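Side-chain contacts in methylglyoxal reductase (NADPH-dependent) (Candida albicans SC5314, PDB 6KWS), which probably reduces methylglyoxal at the expense of NADPH and belongs to the NAD(P)-dependent epimerase/dehydratase family of oxidoreductases: residues K24-I29 with A250-D255; A174-I179 with F187-I192; V122-Y127 with K245-A250; I143-W148 with T310-L315; A110-G115 with K180-V185. The protein carries 1 engineered substitution. All coordinates share one frame; numbering follows the deposited sequence.

Overall arrangement
Starting at the N terminus, K24-I29 waits longest for its partner: contact 1 closes a loop of 220 residues, back at the end of helix 240-252, and holds contacts 2, 3 and 5 within it. Helix 92-114 opens contact 5 and strand 120-124 opens contact 3; these two cross, since K180-V185 comes before K245-A250. Contact 2 is the short closure, helix 160-181 against strand 188-194, lying within the spans of contacts 3 and 4 and crossing contact 5. Contact 4 runs on to helix 310-316 and crosses contacts 1, 3 and 5. Contacts 1, 2 and 3 reach the central Rossmann sheet, contact 5 joins two flanking helices, and contact 4 brings in the C-terminal part.

Contact 1: K24-I29 with A250-D255; sequences KNYQVI and AFENED
F251 and Y26 form the aromatic part of this contact. F251 points its edge, atoms CE1 and CZ in front, at one face of Y26, an offset edge-to-face pair with ring centroids 5.7 Å apart and planes at 78°. The closest ring carbons are Y26 CZ and F251 CE1, 4.0 Å apart. A chi1 of 72°, which sets CG of F251 between its backbone N and carbonyl carbon, swings the ring out toward the tyrosine. L21 of helix 12-23 touches both side chains, so the pair sits where the turn entering strand 27-32, the second strand of the Rossmann sheet along the chain, meets the last turn of helix 240-252.

The charged part lies nearer the surface. K24 NZ makes a long salt bridge of 3.5 Å to E252 OE1, and the lysine crosses the glutamate at a slant, with CE also resting near the carboxylate. Y26 OH is modelled so close to E252 OE2 that their relation remains doubtful.

Beyond the helix end, polar bonds take over: N253 OD1 accepts from D255 N at 2.8 Å, an Asx turn, while N253 ND2 reaches L315 O.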
# COMPACT_ATOMS: atom_id res chain seq x y z
N LYS A 24 -11.01 14.48 9.22
CA LYS A 24 -10.25 15.31 10.14
C LYS A 24 -10.17 16.76 9.66
O LYS A 24 -9.28 17.50 10.08
CB LYS A 24 -8.85 14.73 10.37
CG LYS A 24 -8.84 13.48 11.26
CD LYS A 24 -7.56 12.64 11.12
CE LYS A 24 -6.94 12.37 12.49
NZ LYS A 24 -6.37 10.99 12.63
N ASN A 25 -11.08 17.16 8.77
CA ASN A 25 -11.19 18.54 8.30
C ASN A 25 -9.88 19.08 7.73
O ASN A 25 -9.57 20.27 7.89
CB ASN A 25 -11.74 19.45 9.40
CG ASN A 25 -13.03 18.91 10.03
OD1 ASN A 25 -13.98 18.53 9.32
ND2 ASN A 25 -13.07 18.86 11.36
N TYR A 26 -9.11 18.24 7.05
CA TYR A 26 -8.04 18.76 6.20
C TYR A 26 -8.61 19.19 4.85
O TYR A 26 -9.65 18.71 4.40
CB TYR A 26 -6.95 17.73 5.97
CG TYR A 26 -6.13 17.39 7.18
CD1 TYR A 26 -5.02 18.16 7.53
CD2 TYR A 26 -6.46 16.29 7.98
CE1 TYR A 26 -4.26 17.85 8.63
CE2 TYR A 26 -5.70 15.97 9.09
CZ TYR A 26 -4.60 16.75 9.41
OH TYR A 26 -3.85 16.44 10.52
N GLN A 27 -7.91 20.10 4.19
CA GLN A 27 -8.22 20.40 2.80
C GLN A 27 -7.36 19.48 1.94
O GLN A 27 -6.13 19.48 2.05
CB GLN A 27 -8.00 21.88 2.48
CG GLN A 27 -9.17 22.75 2.94
CD GLN A 27 -9.33 24.02 2.12
OE1 GLN A 27 -8.82 25.09 2.50
NE2 GLN A 27 -10.04 23.91 0.99
N VAL A 28 -8.01 18.67 1.12
CA VAL A 28 -7.34 17.64 0.34
C VAL A 28 -7.32 18.04 -1.12
O VAL A 28 -8.34 18.44 -1.68
CB VAL A 28 -8.01 16.27 0.53
CG1 VAL A 28 -7.19 15.18 -0.15
CG2 VAL A 28 -8.16 15.99 2.01
N ILE A 29 -6.14 17.95 -1.72
CA ILE A 29 -5.98 18.09 -3.16
C ILE A 29 -5.46 16.75 -3.65
O ILE A 29 -4.30 16.39 -3.40
CB ILE A 29 -5.03 19.22 -3.54
CG1 ILE A 29 -5.49 20.54 -2.91
CG2 ILE A 29 -4.91 19.32 -5.06
CD1 ILE A 29 -4.40 21.58 -2.92
N ALA A 250 1.55 9.33 10.16
CA ALA A 250 2.95 9.47 9.80
C ALA A 250 3.39 10.93 9.70
O ALA A 250 4.57 11.22 9.91
CB ALA A 250 3.23 8.75 8.48
N PHE A 251 2.49 11.85 9.35
CA PHE A 251 2.86 13.26 9.36
C PHE A 251 2.29 14.04 10.54
O PHE A 251 2.77 15.14 10.82
CB PHE A 251 2.48 13.93 8.04
CG PHE A 251 1.00 14.15 7.85
CD1 PHE A 251 0.34 15.21 8.46
CD2 PHE A 251 0.28 13.31 7.02
CE1 PHE A 251 -1.02 15.41 8.29
CE2 PHE A 251 -1.08 13.50 6.84
CZ PHE A 251 -1.73 14.56 7.47
N GLU A 252 1.28 13.52 11.23
CA GLU A 252 0.73 14.24 12.38
C GLU A 252 1.56 14.04 13.63
O GLU A 252 1.64 14.94 14.48
CB GLU A 252 -0.70 13.78 12.65
CG GLU A 252 -1.75 14.20 11.63
CD GLU A 252 -3.16 13.85 12.11
OE1 GLU A 252 -3.34 12.78 12.76
OE2 GLU A 252 -4.10 14.64 11.84
N ASN A 253 2.15 12.87 13.79
CA ASN A 253 3.08 12.59 14.87
C ASN A 253 4.49 13.02 14.45
O ASN A 253 4.98 12.63 13.39
CB ASN A 253 3.04 11.11 15.23
CG ASN A 253 4.03 10.74 16.29
OD1 ASN A 253 4.76 11.58 16.80
ND2 ASN A 253 4.04 9.46 16.65
N GLU A 254 5.13 13.81 15.31
CA GLU A 254 6.46 14.32 14.98
C GLU A 254 7.51 13.21 15.03
O GLU A 254 8.46 13.22 14.25
CB GLU A 254 6.84 15.48 15.91
CG GLU A 254 5.75 16.56 16.11
CD GLU A 254 4.59 16.14 17.06
OE1 GLU A 254 3.41 16.28 16.68
OE2 GLU A 254 4.87 15.65 18.19
N ASP A 255 7.35 12.22 15.91
CA ASP A 255 8.40 11.21 15.96
C ASP A 255 8.43 10.31 14.73
O ASP A 255 9.29 9.42 14.64
CB ASP A 255 8.28 10.34 17.21
CG ASP A 255 8.11 11.16 18.47
OD1 ASP A 255 8.70 12.27 18.55
OD2 ASP A 255 7.39 10.70 19.39

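Contact 2: A174-I179 with F187-I192; sequences AAWDFI and FSLSTI
W176 reaches L189 because its CG is turned anti to the carbonyl carbon and beside the backbone N (chi1 -67°), which carries the indole off the helix toward the strand, while L189 sends CG off beside its own carbonyl carbon. The two belong to a Rossmann beta-alpha-beta crossover: helix 160-181 runs back to feed strand 188-194, the parallel neighbour of strand 120-124. The short axes here are nearly antiparallel, at 165°, and pass 9.9 Å apart.

Methyl CD2 of L189 sits over one face of the indole, 3.7 Å from the centroid of its six-membered ring and 10° off the normal, a well-centred CH-pi contact. The rim of the same ring comes up to the strand backbone, with W176 CH2 3.5 Å from L189 O. Further along the strand, T191 OG1 meets W176 CZ2 at a slant. The polar corner of the indole is turned to its own helix, NE1 bonding to E172 OE1.

A175 touches the same methyl from another side, its CB 4.2 Å from L189 CD2. V121 and I123 of the neighbouring strand also touch L189. At the far end, methyl CG2 of I179 approaches F187 CE1 to 4.0 Å.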
# COMPACT_ATOMS: atom_id res chain seq x y z
N ALA A 174 16.00 4.96 -3.53
CA ALA A 174 16.20 6.22 -4.24
C ALA A 174 15.68 7.41 -3.44
O ALA A 174 16.29 8.48 -3.46
CB ALA A 174 15.52 6.14 -5.60
N ALA A 175 14.56 7.24 -2.73
CA ALA A 175 14.03 8.33 -1.92
C ALA A 175 14.98 8.72 -0.80
O ALA A 175 15.22 9.91 -0.57
CB ALA A 175 12.67 7.95 -1.34
N TRP A 176 15.51 7.73 -0.06
CA TRP A 176 16.43 8.06 1.02
C TRP A 176 17.73 8.63 0.47
O TRP A 176 18.30 9.56 1.07
CB TRP A 176 16.72 6.84 1.89
CG TRP A 176 15.53 6.38 2.66
CD1 TRP A 176 14.86 5.21 2.49
CD2 TRP A 176 14.84 7.08 3.70
NE1 TRP A 176 13.82 5.12 3.37
CE2 TRP A 176 13.78 6.27 4.12
CE3 TRP A 176 15.02 8.32 4.32
CZ2 TRP A 176 12.90 6.65 5.14
CZ3 TRP A 176 14.15 8.70 5.33
CH2 TRP A 176 13.10 7.86 5.73
N ASP A 177 18.20 8.09 -0.66
CA ASP A 177 19.34 8.72 -1.32
C ASP A 177 19.06 10.19 -1.58
O ASP A 177 19.93 11.04 -1.37
CB ASP A 177 19.69 8.01 -2.64
CG ASP A 177 20.36 6.66 -2.42
OD1 ASP A 177 20.63 5.96 -3.43
OD2 ASP A 177 20.59 6.29 -1.24
N PHE A 178 17.85 10.52 -2.01
CA PHE A 178 17.59 11.90 -2.40
C PHE A 178 17.75 12.83 -1.22
O PHE A 178 18.45 13.84 -1.31
CB PHE A 178 16.20 12.04 -3.00
CG PHE A 178 15.91 13.44 -3.48
CD1 PHE A 178 15.51 14.43 -2.58
CD2 PHE A 178 16.05 13.77 -4.81
CE1 PHE A 178 15.27 15.72 -3.02
CE2 PHE A 178 15.80 15.07 -5.25
CZ PHE A 178 15.41 16.04 -4.35
N ILE A 179 17.10 12.52 -0.10
CA ILE A 179 17.14 13.47 0.99
C ILE A 179 18.48 13.43 1.70
O ILE A 179 18.91 14.44 2.28
CB ILE A 179 15.98 13.23 1.97
CG1 ILE A 179 16.10 11.85 2.58
CG2 ILE A 179 14.65 13.37 1.23
CD1 ILE A 179 16.01 11.84 4.07
N PHE A 187 11.95 19.42 3.86
CA PHE A 187 10.91 18.53 4.37
C PHE A 187 11.53 17.28 4.98
O PHE A 187 12.60 16.84 4.57
CB PHE A 187 9.92 18.12 3.28
CG PHE A 187 10.57 17.55 2.04
CD1 PHE A 187 10.88 16.20 1.95
CD2 PHE A 187 10.86 18.36 0.96
CE1 PHE A 187 11.47 15.68 0.81
CE2 PHE A 187 11.45 17.85 -0.18
CZ PHE A 187 11.75 16.51 -0.26
N SER A 188 10.82 16.72 5.96
CA SER A 188 11.13 15.38 6.40
C SER A 188 10.50 14.38 5.44
O SER A 188 9.74 14.74 4.54
CB SER A 188 10.64 15.15 7.82
OG SER A 188 9.31 15.62 7.95
N LEU A 189 10.84 13.11 5.62
CA LEU A 189 10.27 12.04 4.81
C LEU A 189 10.00 10.83 5.68
O LEU A 189 10.85 10.41 6.46
CB LEU A 189 11.21 11.66 3.66
CG LEU A 189 10.76 10.44 2.86
CD1 LEU A 189 10.02 10.89 1.64
CD2 LEU A 189 11.95 9.61 2.46
N SER A 190 8.80 10.28 5.54
CA SER A 190 8.46 9.02 6.18
C SER A 190 8.04 8.00 5.14
O SER A 190 7.67 8.33 4.00
CB SER A 190 7.35 9.20 7.22
OG SER A 190 7.79 10.02 8.27
N THR A 191 8.04 6.75 5.56
CA THR A 191 7.83 5.65 4.65
C THR A 191 6.86 4.68 5.31
O THR A 191 6.99 4.40 6.51
CB THR A 191 9.19 5.02 4.32
OG1 THR A 191 9.68 5.56 3.08
CG2 THR A 191 9.10 3.59 4.20
N ILE A 192 5.86 4.23 4.56
CA ILE A 192 4.88 3.24 5.01
C ILE A 192 5.12 1.96 4.23
O ILE A 192 4.92 1.92 3.01
CB ILE A 192 3.45 3.75 4.78
CG1 ILE A 192 3.28 5.13 5.42
CG2 ILE A 192 2.43 2.78 5.35
CD1 ILE A 192 3.23 5.07 6.94

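Contact 3: V122-Y127 with K245-A250; sequences VITSSY and KAHIIA
Beside the NADPH site of the Rossmann domain, H247 of helix 240-252 reaches across to T124, the last residue of strand 120-124. Histidine NE2 and threonine OG1 are joined by a hydrogen bond of 2.9 Å in which either may be the donor. The hydroxyl comes to the edge of the imidazole, close to its plane, and T124 CB lies in that plane as well, so the threonine meets the ring at its edge, the two side chains crossing at about a right angle. On the other side of the heterocycle, ND1 bonds to V243 O, one turn back in the same helix. With both nitrogens engaged, the rotation of the ring is fixed.

Here a helix lies almost antiparallel to a central strand in the parallel part of the mixed sheet, the axes 9.2 Å apart at 155°, and the rest of the interface is apolar. V122 holds CG1 anti to its backbone N (chi1 -174°), which spreads its two methyls over the helix: CG1 is 3.9 Å from H247 CD2, and CG2 is 4.1 Å from A250 CB. I192 of the adjacent strand touches both V122 and H247.

L81, which binds NADPH in a structure of this protein although none is bound in this model, touches both T124 and H247, and I13, another cofactor residue, lies about 4 Å from the histidine side chain.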
# COMPACT_ATOMS: atom_id res chain seq x y z
N VAL A 122 5.19 11.82 2.83
CA VAL A 122 4.99 10.40 3.13
C VAL A 122 4.88 9.62 1.83
O VAL A 122 4.09 9.98 0.94
CB VAL A 122 3.75 10.18 4.01
CG1 VAL A 122 3.66 8.71 4.43
CG2 VAL A 122 3.80 11.11 5.22
N ILE A 123 5.67 8.55 1.71
CA ILE A 123 5.70 7.71 0.51
C ILE A 123 5.27 6.30 0.89
O ILE A 123 5.72 5.75 1.90
CB ILE A 123 7.09 7.68 -0.15
CG1 ILE A 123 7.45 9.06 -0.68
CG2 ILE A 123 7.10 6.68 -1.28
CD1 ILE A 123 8.79 9.10 -1.34
N THR A 124 4.43 5.70 0.06
CA THR A 124 4.08 4.30 0.25
C THR A 124 5.19 3.44 -0.31
O THR A 124 5.46 3.48 -1.52
CB THR A 124 2.77 3.95 -0.43
OG1 THR A 124 1.83 5.00 -0.21
CG2 THR A 124 2.22 2.65 0.16
N SER A 125 5.81 2.65 0.55
CA SER A 125 6.75 1.66 0.06
C SER A 125 6.12 0.29 0.22
O SER A 125 4.93 0.11 -0.10
CB SER A 125 8.10 1.81 0.78
OG SER A 125 9.09 1.01 0.15
N SER A 126 6.86 -0.69 0.73
CA SER A 126 6.36 -2.05 0.79
C SER A 126 7.25 -2.86 1.71
O SER A 126 8.46 -2.63 1.78
CB SER A 126 6.31 -2.71 -0.60
OG SER A 126 6.21 -4.13 -0.48
N TYR A 127 6.63 -3.82 2.40
CA TYR A 127 7.40 -4.84 3.10
C TYR A 127 8.45 -5.46 2.18
O TYR A 127 9.51 -5.90 2.64
CB TYR A 127 6.44 -5.91 3.65
CG TYR A 127 7.09 -7.03 4.42
CD1 TYR A 127 7.87 -6.77 5.55
CD2 TYR A 127 6.94 -8.36 4.02
CE1 TYR A 127 8.48 -7.79 6.26
CE2 TYR A 127 7.54 -9.40 4.73
CZ TYR A 127 8.30 -9.11 5.84
OH TYR A 127 8.90 -10.13 6.54
N LYS A 245 -4.66 4.78 7.68
CA LYS A 245 -4.54 5.59 8.89
C LYS A 245 -3.08 5.87 9.21
O LYS A 245 -2.74 6.96 9.68
CB LYS A 245 -5.22 4.90 10.06
CG LYS A 245 -5.17 5.71 11.33
CD LYS A 245 -6.07 5.13 12.39
CE LYS A 245 -5.86 5.83 13.74
NZ LYS A 245 -7.15 6.14 14.43
N ALA A 246 -2.20 4.90 8.94
CA ALA A 246 -0.78 5.10 9.22
C ALA A 246 -0.21 6.24 8.40
O ALA A 246 0.58 7.04 8.90
CB ALA A 246 0.00 3.81 8.99
N HIS A 247 -0.62 6.35 7.13
CA HIS A 247 -0.20 7.51 6.34
C HIS A 247 -0.52 8.81 7.06
O HIS A 247 0.26 9.77 6.97
CB HIS A 247 -0.88 7.50 4.97
CG HIS A 247 -0.23 6.56 4.01
ND1 HIS A 247 -0.38 5.19 4.10
CD2 HIS A 247 0.59 6.79 2.96
CE1 HIS A 247 0.32 4.62 3.14
NE2 HIS A 247 0.91 5.56 2.43
N ILE A 248 -1.64 8.87 7.77
CA ILE A 248 -1.99 10.13 8.41
C ILE A 248 -1.23 10.30 9.71
O ILE A 248 -0.69 11.38 9.98
CB ILE A 248 -3.50 10.23 8.60
CG1 ILE A 248 -4.16 10.46 7.25
CG2 ILE A 248 -3.84 11.33 9.60
CD1 ILE A 248 -5.59 9.95 7.16
N ILE A 249 -1.13 9.25 10.52
CA ILE A 249 -0.33 9.38 11.73
C ILE A 249 1.12 9.71 11.37
O ILE A 249 1.82 10.37 12.14
CB ILE A 249 -0.41 8.10 12.61
CG1 ILE A 249 -1.87 7.71 12.89
CG2 ILE A 249 0.34 8.29 13.91
CD1 ILE A 249 -2.62 8.71 13.71
N ALA A 250 1.55 9.33 10.16
CA ALA A 250 2.95 9.47 9.80
C ALA A 250 3.39 10.93 9.70
O ALA A 250 4.57 11.22 9.91
CB ALA A 250 3.23 8.75 8.48

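Contact 4: I143-W148 with T310-L315; sequences ITEKDW and TKSREL
One carboxylate oxygen of E145 takes two hydrogen bonds from S312, in the first turn of helix 310-316. S312 OG donates to E145 OE1 at 2.6 Å and is received on that oxygen's anti lone pair, the one facing away from OE2. S312 N donates to the same oxygen at 3.0 Å: its N-H...O angle is 138°, and it arrives from 37° above the carboxylate plane. The glutamate chain is bent at chi2, which curls the acid round to meet the helix. Beside it, K311 contributes only its aliphatic part, CD lying 3.8 Å from E145 OE1, while NZ ends 6.2 Å from that oxygen.

In the next shell, S312 OG also bonds to L262 N, tying the serine to strand 260-269. E145 is the second residue of a type I beta turn from T144 to D147. D147 OD1 accepts from T144 N, and T144 OG1 accepts from K146 N, an ST turn. R260 NH1 binds the carbonyl oxygens of both E145 and D147, and the arginine makes a cation-pi contact with W148, so the loop is braced against the same strand. The loop follows strand 142-143, which pairs in parallel with strand 306-307 just before helix 310-316, so the contact adds to a small two-stranded sheet.

Two donors on one oxygen, one of them an N-H in the opening turn of a helix, would be expected to stabilise the ionised form of E145. The bonds joining the loop to helix 310-316 would then probably be charge-assisted.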
# COMPACT_ATOMS: atom_id res chain seq x y z
N ILE A 143 12.64 -9.83 11.67
CA ILE A 143 12.69 -8.77 10.66
C ILE A 143 12.05 -7.50 11.21
O ILE A 143 10.90 -7.53 11.67
CB ILE A 143 11.99 -9.19 9.36
CG1 ILE A 143 12.66 -10.43 8.78
CG2 ILE A 143 12.03 -8.03 8.39
CD1 ILE A 143 12.09 -10.85 7.42
N THR A 144 12.79 -6.39 11.11
CA THR A 144 12.43 -5.08 11.68
C THR A 144 12.56 -3.99 10.62
O THR A 144 12.97 -4.24 9.49
CB THR A 144 13.33 -4.72 12.87
OG1 THR A 144 14.65 -4.40 12.38
CG2 THR A 144 13.40 -5.87 13.89
N GLU A 145 12.23 -2.76 11.02
CA GLU A 145 12.30 -1.62 10.12
C GLU A 145 13.71 -1.35 9.60
O GLU A 145 13.87 -0.66 8.59
CB GLU A 145 11.74 -0.39 10.82
CG GLU A 145 10.31 -0.52 11.33
CD GLU A 145 10.18 -1.15 12.73
OE1 GLU A 145 9.04 -1.16 13.28
OE2 GLU A 145 11.21 -1.62 13.29
N LYS A 146 14.75 -1.88 10.26
CA LYS A 146 16.11 -1.65 9.80
C LYS A 146 16.53 -2.59 8.69
O LYS A 146 17.47 -2.27 7.96
CB LYS A 146 17.10 -1.77 10.95
CG LYS A 146 16.56 -1.22 12.22
CD LYS A 146 17.49 -0.25 12.87
CE LYS A 146 16.95 0.13 14.23
NZ LYS A 146 17.81 1.08 14.96
N ASP A 147 15.87 -3.74 8.55
CA ASP A 147 16.22 -4.69 7.51
C ASP A 147 15.87 -4.16 6.13
O ASP A 147 14.85 -3.51 5.93
CB ASP A 147 15.49 -6.02 7.76
CG ASP A 147 16.09 -6.81 8.92
OD1 ASP A 147 15.70 -6.58 10.09
OD2 ASP A 147 16.98 -7.64 8.64
N TRP A 148 16.74 -4.43 5.16
CA TRP A 148 16.52 -4.06 3.77
C TRP A 148 16.51 -5.32 2.91
O TRP A 148 17.27 -6.26 3.16
CB TRP A 148 17.59 -3.09 3.27
CG TRP A 148 17.28 -1.69 3.57
CD1 TRP A 148 17.53 -1.02 4.74
CD2 TRP A 148 16.61 -0.77 2.71
NE1 TRP A 148 17.06 0.27 4.65
CE2 TRP A 148 16.50 0.46 3.42
CE3 TRP A 148 16.09 -0.85 1.42
CZ2 TRP A 148 15.89 1.59 2.86
CZ3 TRP A 148 15.49 0.28 0.86
CH2 TRP A 148 15.40 1.48 1.59
N THR A 310 7.43 -3.76 16.58
CA THR A 310 7.18 -3.10 17.86
C THR A 310 7.29 -1.58 17.74
O THR A 310 6.37 -0.85 18.10
CB THR A 310 8.14 -3.63 18.93
OG1 THR A 310 8.25 -5.04 18.80
CG2 THR A 310 7.62 -3.33 20.31
N LYS A 311 8.41 -1.09 17.19
CA LYS A 311 8.63 0.34 17.12
C LYS A 311 7.59 1.02 16.22
O LYS A 311 7.09 2.10 16.55
CB LYS A 311 10.05 0.61 16.65
CG LYS A 311 10.32 2.03 16.21
CD LYS A 311 10.31 2.15 14.68
CE LYS A 311 11.02 3.41 14.27
NZ LYS A 311 10.52 4.61 15.05
N SER A 312 7.25 0.38 15.10
CA SER A 312 6.18 0.91 14.26
C SER A 312 4.85 0.96 15.01
O SER A 312 4.12 1.95 14.94
CB SER A 312 6.05 0.08 12.98
OG SER A 312 7.20 0.23 12.16
N ARG A 313 4.52 -0.10 15.75
CA ARG A 313 3.28 -0.10 16.53
C ARG A 313 3.29 0.96 17.63
O ARG A 313 2.23 1.53 17.95
CB ARG A 313 3.05 -1.47 17.13
CG ARG A 313 3.04 -2.53 16.09
CD ARG A 313 1.76 -3.20 15.93
NE ARG A 313 1.97 -4.59 15.54
CZ ARG A 313 1.02 -5.50 15.36
NH1 ARG A 313 -0.23 -5.16 15.56
NH2 ARG A 313 1.34 -6.73 14.99
N GLU A 314 4.44 1.19 18.26
CA GLU A 314 4.53 2.29 19.21
C GLU A 314 4.35 3.62 18.51
O GLU A 314 3.72 4.54 19.05
CB GLU A 314 5.88 2.26 19.94
CG GLU A 314 6.16 1.00 20.76
CD GLU A 314 7.47 1.10 21.55
OE1 GLU A 314 8.22 2.09 21.38
OE2 GLU A 314 7.74 0.17 22.35
N LEU A 315 4.92 3.76 17.32
CA LEU A 315 4.83 5.03 16.63
C LEU A 315 3.39 5.38 16.28
O LEU A 315 3.02 6.56 16.30
CB LEU A 315 5.71 4.96 15.38
CG LEU A 315 6.35 6.23 14.85
CD1 LEU A 315 6.80 7.15 15.97
CD2 LEU A 315 7.52 5.80 13.98

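Contact 5: A110-G115 with K180-V185; sequences AIYNFG and KSNDNV
Y112 lays the edge of its phenol ring against the loop N182-V185, passing V185 and the backbone of D183. This is where two neighbouring helices on one side of the Rossmann fold come together at the surface: Y112 is near the end of helix 92-114, and the loop runs from the end of helix 160-181 toward strand 188-194.

With CG anti to the backbone N (chi1 -167°), the tyrosine reaches away from its own helix and into the bend of the loop. The bend turns at N184, whose phi is positive at 69°. Its CB lies 3.2 Å from Y112 OH, approaching the ring at a slant, and its amide plane is only 18° from that of the ring. N182 crosses the ring obliquely from the helix side of the loop. Y112 OH and D183 O are modelled too close together to be read as a bond, so that pairing is doubtful.

Behind the ring F178 of helix 160-181 touches Y112 CB, and F187, just ahead of strand 188-194, packs on I111. V185 closes the apolar side of the bend: its CA is near the plane of the phenol ring at the edge, 4.0 Å from Y112 CE2, and its methyl CG2 lies at the same 4.0 Å from CE2.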
# COMPACT_ATOMS: atom_id res chain seq x y z
N ALA A 110 10.60 17.63 -7.86
CA ALA A 110 9.57 18.66 -7.93
C ALA A 110 9.30 19.25 -6.55
O ALA A 110 9.19 20.47 -6.40
CB ALA A 110 8.29 18.11 -8.55
N ILE A 111 9.20 18.40 -5.53
CA ILE A 111 8.98 18.94 -4.20
C ILE A 111 10.18 19.78 -3.78
O ILE A 111 10.03 20.80 -3.09
CB ILE A 111 8.68 17.80 -3.21
CG1 ILE A 111 7.45 17.02 -3.70
CG2 ILE A 111 8.48 18.34 -1.79
CD1 ILE A 111 7.27 15.68 -3.04
N TYR A 112 11.38 19.39 -4.21
CA TYR A 112 12.57 20.16 -3.85
C TYR A 112 12.53 21.56 -4.46
O TYR A 112 12.70 22.56 -3.75
CB TYR A 112 13.80 19.41 -4.32
CG TYR A 112 15.09 19.94 -3.75
CD1 TYR A 112 16.12 20.35 -4.59
CD2 TYR A 112 15.28 20.02 -2.38
CE1 TYR A 112 17.30 20.83 -4.09
CE2 TYR A 112 16.47 20.50 -1.86
CZ TYR A 112 17.48 20.90 -2.72
OH TYR A 112 18.66 21.38 -2.23
N ASN A 113 12.28 21.66 -5.77
CA ASN A 113 12.27 22.96 -6.43
C ASN A 113 11.08 23.80 -5.98
O ASN A 113 11.24 24.93 -5.49
CB ASN A 113 12.28 22.79 -7.95
CG ASN A 113 13.47 21.98 -8.44
OD1 ASN A 113 14.50 21.91 -7.78
ND2 ASN A 113 13.32 21.34 -9.60
N PHE A 114 9.86 23.27 -6.12
CA PHE A 114 8.66 24.09 -6.00
C PHE A 114 7.81 23.76 -4.77
O PHE A 114 6.75 24.38 -4.59
CB PHE A 114 7.84 23.98 -7.28
CG PHE A 114 8.67 23.89 -8.52
CD1 PHE A 114 9.12 25.04 -9.16
CD2 PHE A 114 9.00 22.67 -9.07
CE1 PHE A 114 9.89 24.97 -10.33
CE2 PHE A 114 9.78 22.58 -10.24
CZ PHE A 114 10.22 23.74 -10.87
N GLY A 115 8.24 22.84 -3.92
CA GLY A 115 7.43 22.51 -2.76
C GLY A 115 7.79 23.39 -1.60
O GLY A 115 8.23 22.90 -0.55
N LYS A 180 19.18 12.30 1.67
CA LYS A 180 20.49 12.28 2.33
C LYS A 180 21.58 12.88 1.44
O LYS A 180 22.57 13.41 1.95
CB LYS A 180 20.84 10.87 2.78
CG LYS A 180 20.23 10.49 4.12
CD LYS A 180 19.90 9.00 4.19
CE LYS A 180 19.09 8.66 5.44
NZ LYS A 180 19.59 9.43 6.60
N SER A 181 21.40 12.85 0.12
CA SER A 181 22.41 13.30 -0.83
C SER A 181 22.23 14.75 -1.25
O SER A 181 23.23 15.40 -1.60
CB SER A 181 22.42 12.40 -2.06
OG SER A 181 22.75 13.09 -3.25
N ASN A 182 21.01 15.28 -1.25
CA ASN A 182 20.78 16.69 -1.55
C ASN A 182 20.89 17.52 -0.28
O ASN A 182 20.57 17.07 0.83
CB ASN A 182 19.41 16.91 -2.19
CG ASN A 182 19.38 16.56 -3.67
OD1 ASN A 182 19.42 15.38 -4.05
ND2 ASN A 182 19.29 17.58 -4.52
N ASP A 183 21.34 18.75 -0.46
CA ASP A 183 21.40 19.79 0.56
C ASP A 183 20.10 20.59 0.56
O ASP A 183 19.25 20.42 -0.32
CB ASP A 183 22.60 20.69 0.28
CG ASP A 183 22.75 21.00 -1.21
OD1 ASP A 183 22.44 20.11 -2.04
OD2 ASP A 183 23.18 22.13 -1.55
N ASN A 184 19.94 21.47 1.55
CA ASN A 184 18.84 22.44 1.62
C ASN A 184 17.47 21.81 1.86
O ASN A 184 16.46 22.53 1.80
CB ASN A 184 18.71 23.28 0.33
CG ASN A 184 19.87 24.24 0.10
OD1 ASN A 184 20.56 24.65 1.03
ND2 ASN A 184 20.08 24.62 -1.17
N VAL A 185 17.40 20.49 2.09
CA VAL A 185 16.13 19.78 2.07
C VAL A 185 15.24 20.27 3.20
O VAL A 185 15.58 20.11 4.38
CB VAL A 185 16.35 18.27 2.17
CG1 VAL A 185 15.02 17.56 2.16
CG2 VAL A 185 17.24 17.80 1.02